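Local coordinates for molybdopterin biosynthesis Mog protein (Mycobacterium tuberculosis, PDB 2G4R) that probably binds molybdopterin and takes part in molybdenum cofactor biosynthesis, at residues T3-A16 with H35-D47. Numbering follows the deposited sequence.
Sequences TRSARIVVVSSRAA and HGFSSVQPQVVAD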
ATOM      1  N   THR A   3      -6.644   8.466  27.936  1.00 55.26           N
ATOM      2  CA  THR A   3      -5.724   9.000  26.873  1.00 54.04           C
ATOM      3  C   THR A   3      -4.332   8.302  26.991  1.00 53.92           C
ATOM      4  O   THR A   3      -3.585   8.575  27.942  1.00 55.61           O
ATOM      5  CB  THR A   3      -5.600  10.583  26.958  1.00 54.35           C
ATOM      6  OG1 THR A   3      -6.801  11.202  27.464  1.00 52.40           O
ATOM      7  CG2 THR A   3      -5.373  11.141  25.628  1.00 55.39           C
ATOM      8  N   ARG A   4      -4.004   7.380  26.068  1.00 52.93           N
ATOM      9  CA  ARG A   4      -2.688   6.666  26.070  1.00 50.97           C
ATOM     10  C   ARG A   4      -2.344   5.844  24.782  1.00 48.59           C
ATOM     11  O   ARG A   4      -1.212   5.964  24.300  1.00 48.71           O
ATOM     12  CB  ARG A   4      -2.552   5.764  27.323  1.00 51.85           C
ATOM     13  CG  ARG A   4      -1.494   4.619  27.218  1.00 54.02           C
ATOM     14  CD  ARG A   4      -2.000   3.272  27.739  1.00 55.36           C
ATOM     15  NE  ARG A   4      -2.381   3.361  29.146  1.00 65.31           N
ATOM     16  CZ  ARG A   4      -1.543   3.290  30.190  1.00 69.16           C
ATOM     17  NH1 ARG A   4      -0.227   3.114  30.032  1.00 68.18           N
ATOM     18  NH2 ARG A   4      -2.036   3.402  31.419  1.00 67.75           N
ATOM     19  N   SER A   5      -3.258   5.016  24.241  1.00 45.20           N
ATOM     20  CA  SER A   5      -2.946   4.166  23.039  1.00 43.28           C
ATOM     21  C   SER A   5      -3.877   4.328  21.838  1.00 40.44           C
ATOM     22  O   SER A   5      -5.098   4.408  21.988  1.00 38.54           O
ATOM     23  CB  SER A   5      -2.879   2.681  23.405  1.00 42.71           C
ATOM     24  OG  SER A   5      -4.162   2.113  23.603  1.00 46.62           O
ATOM     25  N   ALA A   6      -3.310   4.377  20.633  1.00 37.94           N
ATOM     26  CA  ALA A   6      -4.126   4.689  19.463  1.00 36.98           C
ATOM     27  C   ALA A   6      -3.557   4.082  18.192  1.00 36.09           C
ATOM     28  O   ALA A   6      -2.360   3.708  18.146  1.00 34.08           O
ATOM     29  CB  ALA A   6      -4.301   6.256  19.307  1.00 36.78           C
ATOM     30  N   ARG A   7      -4.441   3.947  17.192  1.00 33.05           N
ATOM     31  CA  ARG A   7      -4.058   3.757  15.824  1.00 33.74           C
ATOM     32  C   ARG A   7      -4.734   4.733  14.864  1.00 31.26           C
ATOM     33  O   ARG A   7      -5.843   5.188  15.094  1.00 29.36           O
ATOM     34  CB  ARG A   7      -4.386   2.360  15.403  1.00 33.08           C
ATOM     35  CG  ARG A   7      -3.523   1.360  16.125  1.00 35.55           C
ATOM     36  CD  ARG A   7      -3.604   0.014  15.541  1.00 39.86           C
ATOM     37  NE  ARG A   7      -2.740  -0.958  16.231  1.00 43.87           N
ATOM     38  CZ  ARG A   7      -2.741  -2.261  15.950  1.00 47.50           C
ATOM     39  NH1 ARG A   7      -3.503  -2.751  14.961  1.00 44.38           N
ATOM     40  NH2 ARG A   7      -1.968  -3.087  16.655  1.00 49.55           N
ATOM     41  N   ILE A   8      -4.079   4.897  13.714  1.00 31.22           N
ATOM     42  CA  ILE A   8      -4.482   5.741  12.625  1.00 30.01           C
ATOM     43  C   ILE A   8      -4.586   4.897  11.371  1.00 29.25           C
ATOM     44  O   ILE A   8      -3.653   4.198  10.974  1.00 26.97           O
ATOM     45  CB  ILE A   8      -3.429   6.840  12.347  1.00 30.79           C
ATOM     46  CG1 ILE A   8      -3.204   7.703  13.581  1.00 28.47           C
ATOM     47  CG2 ILE A   8      -3.882   7.761  11.210  1.00 30.71           C
ATOM     48  CD1 ILE A   8      -1.971   8.616  13.419  1.00 31.23           C
ATOM     49  N   VAL A   9      -5.735   4.979  10.738  1.00 27.17           N
ATOM     50  CA  VAL A   9      -5.972   4.243   9.532  1.00 28.26           C
ATOM     51  C   VAL A   9      -6.396   5.258   8.495  1.00 27.98           C
ATOM     52  O   VAL A   9      -7.464   5.874   8.577  1.00 28.72           O
ATOM     53  CB  VAL A   9      -7.055   3.196   9.782  1.00 28.32           C
ATOM     54  CG1 VAL A   9      -7.406   2.480   8.497  1.00 30.77           C
ATOM     55  CG2 VAL A   9      -6.623   2.243  10.940  1.00 28.27           C
ATOM     56  N   VAL A  10      -5.540   5.438   7.513  1.00 29.91           N
ATOM     57  CA  VAL A  10      -5.820   6.296   6.371  1.00 29.93           C
ATOM     58  C   VAL A  10      -6.279   5.390   5.239  1.00 30.40           C
ATOM     59  O   VAL A  10      -5.569   4.441   4.859  1.00 30.77           O
ATOM     60  CB  VAL A  10      -4.561   7.074   5.966  1.00 30.52           C
ATOM     61  CG1 VAL A  10      -4.860   7.989   4.780  1.00 30.53           C
ATOM     62  CG2 VAL A  10      -4.009   7.858   7.141  1.00 32.60           C
ATOM     63  N   VAL A  11      -7.459   5.684   4.698  1.00 30.68           N
ATOM     64  CA  VAL A  11      -8.079   4.877   3.628  1.00 30.70           C
ATOM     65  C   VAL A  11      -7.914   5.544   2.266  1.00 29.80           C
ATOM     66  O   VAL A  11      -8.547   6.549   1.964  1.00 30.50           O
ATOM     67  CB  VAL A  11      -9.590   4.613   3.907  1.00 29.78           C
ATOM     68  CG1 VAL A  11     -10.187   3.537   2.913  1.00 28.55           C
ATOM     69  CG2 VAL A  11      -9.814   4.208   5.401  1.00 28.56           C
ATOM     70  N   SER A  12      -7.054   4.978   1.440  1.00 30.47           N
ATOM     71  CA  SER A  12      -6.857   5.460   0.096  1.00 32.65           C
ATOM     72  C   SER A  12      -6.146   4.353  -0.671  1.00 33.11           C
ATOM     73  O   SER A  12      -5.024   3.937  -0.325  1.00 32.50           O
ATOM     74  CB  SER A  12      -5.993   6.722   0.098  1.00 33.76           C
ATOM     75  OG  SER A  12      -5.539   7.047  -1.222  1.00 35.70           O
ATOM     76  N   SER A  13      -6.792   3.873  -1.711  1.00 34.08           N
ATOM     77  CA  SER A  13      -6.211   2.772  -2.483  1.00 35.13           C
ATOM     78  C   SER A  13      -4.937   3.232  -3.186  1.00 35.18           C
ATOM     79  O   SER A  13      -3.916   2.517  -3.152  1.00 34.69           O
ATOM     80  CB  SER A  13      -7.233   2.208  -3.469  1.00 36.63           C
ATOM     81  OG  SER A  13      -8.319   1.597  -2.772  1.00 36.56           O
ATOM     82  N   ARG A  14      -4.948   4.440  -3.753  1.00 36.56           N
ATOM     83  CA  ARG A  14      -3.708   4.988  -4.357  1.00 38.20           C
ATOM     84  C   ARG A  14      -2.598   5.164  -3.356  1.00 37.09           C
ATOM     85  O   ARG A  14      -1.459   4.741  -3.594  1.00 35.84           O
ATOM     86  CB  ARG A  14      -3.959   6.338  -5.030  1.00 38.98           C
ATOM     87  CG  ARG A  14      -4.834   6.215  -6.290  1.00 46.01           C
ATOM     88  CD  ARG A  14      -5.395   7.570  -6.721  1.00 45.08           C
ATOM     89  NE  ARG A  14      -6.465   7.437  -7.711  1.00 56.88           N
ATOM     90  CZ  ARG A  14      -6.425   7.825  -8.996  1.00 65.94           C
ATOM     91  NH1 ARG A  14      -5.350   8.405  -9.553  1.00 60.83           N
ATOM     92  NH2 ARG A  14      -7.509   7.636  -9.750  1.00 64.17           N
ATOM     93  N   ALA A  15      -2.914   5.790  -2.224  1.00 35.60           N
ATOM     94  CA  ALA A  15      -1.851   6.029  -1.208  1.00 35.93           C
ATOM     95  C   ALA A  15      -1.325   4.714  -0.643  1.00 35.16           C
ATOM     96  O   ALA A  15      -0.113   4.545  -0.419  1.00 34.91           O
ATOM     97  CB  ALA A  15      -2.341   6.949  -0.106  1.00 35.54           C
ATOM     98  N   ALA A  16      -2.217   3.747  -0.474  1.00 34.09           N
ATOM     99  CA  ALA A  16      -1.843   2.456   0.114  1.00 35.46           C
ATOM    100  C   ALA A  16      -0.874   1.672  -0.826  1.00 35.75           C
ATOM    101  O   ALA A  16       0.011   0.942  -0.377  1.00 35.31           O
ATOM    102  CB  ALA A  16      -3.114   1.641   0.402  1.00 34.52           C
ATOM    103  N   HIS A  35      -1.889  15.069  22.617  1.00 44.71           N
ATOM    104  CA  HIS A  35      -2.933  14.651  23.564  1.00 45.57           C
ATOM    105  C   HIS A  35      -2.601  13.360  24.337  1.00 45.71           C
ATOM    106  O   HIS A  35      -3.490  12.618  24.746  1.00 44.42           O
ATOM    107  CB  HIS A  35      -4.283  14.517  22.829  1.00 45.81           C
ATOM    108  CG  HIS A  35      -4.854  15.825  22.383  1.00 46.26           C
ATOM    109  ND1 HIS A  35      -4.410  16.494  21.259  1.00 52.63           N
ATOM    110  CD2 HIS A  35      -5.826  16.604  22.918  1.00 50.30           C
ATOM    111  CE1 HIS A  35      -5.080  17.627  21.126  1.00 42.87           C
ATOM    112  NE2 HIS A  35      -5.941  17.717  22.119  1.00 48.71           N
ATOM    113  N   GLY A  36      -1.320  13.093  24.553  1.00 46.94           N
ATOM    114  CA  GLY A  36      -0.918  12.036  25.484  1.00 47.53           C
ATOM    115  C   GLY A  36      -0.760  10.653  24.889  1.00 48.70           C
ATOM    116  O   GLY A  36      -0.594   9.657  25.600  1.00 49.33           O
ATOM    117  N   PHE A  37      -0.813  10.572  23.572  1.00 48.54           N
ATOM    118  CA  PHE A  37      -0.454   9.350  22.928  1.00 48.74           C
ATOM    119  C   PHE A  37       0.976   9.580  22.491  1.00 50.11           C
ATOM    120  O   PHE A  37       1.575  10.633  22.745  1.00 51.27           O
ATOM    121  CB  PHE A  37      -1.388   9.087  21.744  1.00 47.61           C
ATOM    122  CG  PHE A  37      -2.828   9.094  22.126  1.00 42.39           C
ATOM    123  CD1 PHE A  37      -3.496  10.284  22.345  1.00 40.15           C
ATOM    124  CD2 PHE A  37      -3.519   7.898  22.291  1.00 45.50           C
ATOM    125  CE1 PHE A  37      -4.833  10.276  22.720  1.00 41.96           C
ATOM    126  CE2 PHE A  37      -4.849   7.884  22.656  1.00 41.77           C
ATOM    127  CZ  PHE A  37      -5.509   9.069  22.869  1.00 41.07           C
ATOM    128  N   SER A  38       1.547   8.607  21.834  1.00 51.46           N
ATOM    129  CA  SER A  38       2.780   8.862  21.097  1.00 51.70           C
ATOM    130  C   SER A  38       3.257   7.500  20.733  1.00 51.64           C
ATOM    131  O   SER A  38       2.740   6.516  21.258  1.00 53.02           O
ATOM    132  CB  SER A  38       3.852   9.579  21.945  1.00 52.89           C
ATOM    133  OG  SER A  38       4.159   8.846  23.137  1.00 54.82           O
ATOM    134  N   SER A  39       4.139   7.398  19.757  1.00 50.74           N
ATOM    135  CA  SER A  39       4.122   8.200  18.565  1.00 48.17           C
ATOM    136  C   SER A  39       3.452   7.149  17.717  1.00 47.10           C
ATOM    137  O   SER A  39       3.888   5.970  17.704  1.00 47.43           O
ATOM    138  CB  SER A  39       5.546   8.490  18.076  1.00 49.95           C
ATOM    139  OG  SER A  39       6.441   7.441  18.461  1.00 52.07           O
ATOM    140  N   VAL A  40       2.363   7.526  17.065  1.00 44.29           N
ATOM    141  CA  VAL A  40       1.610   6.585  16.268  1.00 42.63           C
ATOM    142  C   VAL A  40       1.904   6.906  14.821  1.00 41.23           C
ATOM    143  O   VAL A  40       1.904   8.099  14.423  1.00 42.19           O
ATOM    144  CB  VAL A  40       0.099   6.740  16.574  1.00 40.79           C
ATOM    145  CG1 VAL A  40      -0.698   5.695  15.855  1.00 45.04           C
ATOM    146  CG2 VAL A  40      -0.145   6.646  18.052  1.00 44.17           C
ATOM    147  N   GLN A  41       2.117   5.874  14.015  1.00 38.73           N
ATOM    148  CA  GLN A  41       2.366   6.063  12.606  1.00 39.13           C
ATOM    149  C   GLN A  41       1.119   5.660  11.811  1.00 37.31           C
ATOM    150  O   GLN A  41       0.489   4.660  12.129  1.00 34.56           O
ATOM    151  CB  GLN A  41       3.575   5.229  12.173  1.00 39.85           C
ATOM    152  CG  GLN A  41       4.804   5.327  13.169  1.00 45.78           C
ATOM    153  CD  GLN A  41       5.180   6.771  13.533  1.00 51.96           C
ATOM    154  OE1 GLN A  41       5.735   7.049  14.623  1.00 56.36           O
ATOM    155  NE2 GLN A  41       4.892   7.685  12.623  1.00 48.02           N
ATOM    156  N   PRO A  42       0.757   6.451  10.787  1.00 36.28           N
ATOM    157  CA  PRO A  42      -0.406   6.026   9.967  1.00 36.23           C
ATOM    158  C   PRO A  42      -0.279   4.650   9.311  1.00 35.18           C
ATOM    159  O   PRO A  42       0.784   4.345   8.752  1.00 34.99           O
ATOM    160  CB  PRO A  42      -0.472   7.094   8.868  1.00 35.84           C
ATOM    161  CG  PRO A  42       0.278   8.290   9.401  1.00 36.95           C
ATOM    162  CD  PRO A  42       1.298   7.759  10.372  1.00 38.12           C
ATOM    163  N   GLN A  43      -1.357   3.857   9.336  1.00 34.17           N
ATOM    164  CA  GLN A  43      -1.518   2.692   8.429  1.00 34.48           C
ATOM    165  C   GLN A  43      -2.385   3.121   7.268  1.00 33.79           C
ATOM    166  O   GLN A  43      -3.519   3.572   7.456  1.00 34.53           O
ATOM    167  CB  GLN A  43      -2.235   1.496   9.091  1.00 34.14           C
ATOM    168  CG  GLN A  43      -1.823   1.368  10.518  1.00 37.79           C
ATOM    169  CD  GLN A  43      -2.690   0.488  11.398  1.00 39.04           C
ATOM    170  OE1 GLN A  43      -3.379  -0.469  10.948  1.00 35.95           O
ATOM    171  NE2 GLN A  43      -2.598   0.775  12.687  1.00 35.32           N
ATOM    172  N   VAL A  44      -1.875   2.973   6.077  1.00 31.08           N
ATOM    173  CA  VAL A  44      -2.569   3.400   4.922  1.00 31.25           C
ATOM    174  C   VAL A  44      -3.052   2.139   4.268  1.00 30.30           C
ATOM    175  O   VAL A  44      -2.261   1.197   4.062  1.00 29.77           O
ATOM    176  CB  VAL A  44      -1.688   4.217   3.965  1.00 31.28           C
ATOM    177  CG1 VAL A  44      -2.548   4.755   2.821  1.00 31.66           C
ATOM    178  CG2 VAL A  44      -1.022   5.386   4.700  1.00 32.87           C
ATOM    179  N   VAL A  45      -4.354   2.088   4.011  1.00 29.31           N
ATOM    180  CA  VAL A  45      -4.978   0.880   3.451  1.00 30.99           C
ATOM    181  C   VAL A  45      -5.961   1.254   2.333  1.00 31.30           C
ATOM    182  O   VAL A  45      -6.428   2.401   2.244  1.00 30.47           O
ATOM    183  CB  VAL A  45      -5.747   0.015   4.519  1.00 31.16           C
ATOM    184  CG1 VAL A  45      -4.875  -0.364   5.665  1.00 34.39           C
ATOM    185  CG2 VAL A  45      -7.011   0.761   5.065  1.00 30.88           C
ATOM    186  N   ALA A  46      -6.254   0.287   1.454  1.00 31.02           N
ATOM    187  CA  ALA A  46      -7.220   0.490   0.371  1.00 31.31           C
ATOM    188  C   ALA A  46      -8.648   0.517   0.902  1.00 32.06           C
ATOM    189  O   ALA A  46      -8.925   0.030   2.025  1.00 33.47           O
ATOM    190  CB  ALA A  46      -7.091  -0.596  -0.713  1.00 31.30           C
ATOM    191  N   ASP A  47      -9.540   1.067   0.083  1.00 30.95           N
ATOM    192  CA  ASP A  47     -10.974   1.098   0.390  1.00 33.03           C
ATOM    193  C   ASP A  47     -11.455  -0.351   0.455  1.00 33.53           C
ATOM    194  O   ASP A  47     -10.914  -1.208  -0.198  1.00 30.90           O
ATOM    195  CB  ASP A  47     -11.777   1.736  -0.739  1.00 33.73           C
ATOM    196  CG  ASP A  47     -11.569   3.216  -0.882  1.00 34.46           C
ATOM    197  OD1 ASP A  47     -11.797   4.026   0.055  1.00 39.48           O
ATOM    198  OD2 ASP A  47     -11.249   3.605  -2.023  1.00 40.23           O
TER
HETATM  199  O   HOH W   1      -4.751  -2.101  12.707  1.00 40.06           O
HETATM  200  O   HOH W   2      -1.660   3.308  13.496  1.00 30.99           O
HETATM  201  O   HOH W   3     -10.854   6.513   0.138  1.00 33.07           O
HETATM  202  O   HOH W   4      -9.440   5.343  -2.768  1.00 40.77           O
HETATM  203  O   HOH W   5     -10.833   2.051  -4.314  1.00 45.50           O
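Ser13 OG meets two groups: it accepts from Asp47 N at 3.2 Å, and water 5 lies 3.0 Å from Ser13 OG. The two segments carry the strands of a right-handed beta-alpha-beta crossover through helix 24-34, in the mixed sheet of the probable molybdopterin-binding domain. Strand 43-45 forms one edge of the sheet within this chain. Gln43 N donates to Ile8 O at 2.8 Å, and Gln43 O accepts from Val10 N. Two more bonds, Val45 N to Val10 O and Ser12 N to Val45 O, complete a parallel ladder.

The Gln43 side chain runs extended beyond CG and crosses Arg7, its amide plane turned 65° from the guanidinium. Water 1 joins the two, accepting from Arg7 NH1 and donating to Gln43 OE1 at 2.8 Å. Water 2 accepts from Ile8 N and Gln43 NE2 and donates to Gln41 O. On the face of Ile8 and Val10, Ile8 CG1 meets Val40 CG1 at 3.9 Å, and helix 24-34 covers Ile8. Arg4 N lies 3.5 Å above the plane of the Phe37 ring, nearer its margin than its centre.

Ser12, whose N closes the ladder, is also the N-cap of helix 13-16: its OG accepts from Ala15 N. Ala15 CB packs on Val44 CG1 at 3.7 Å. Waters 4 and 5 both donate to Asp47 OD2, the former at 2.6 Å.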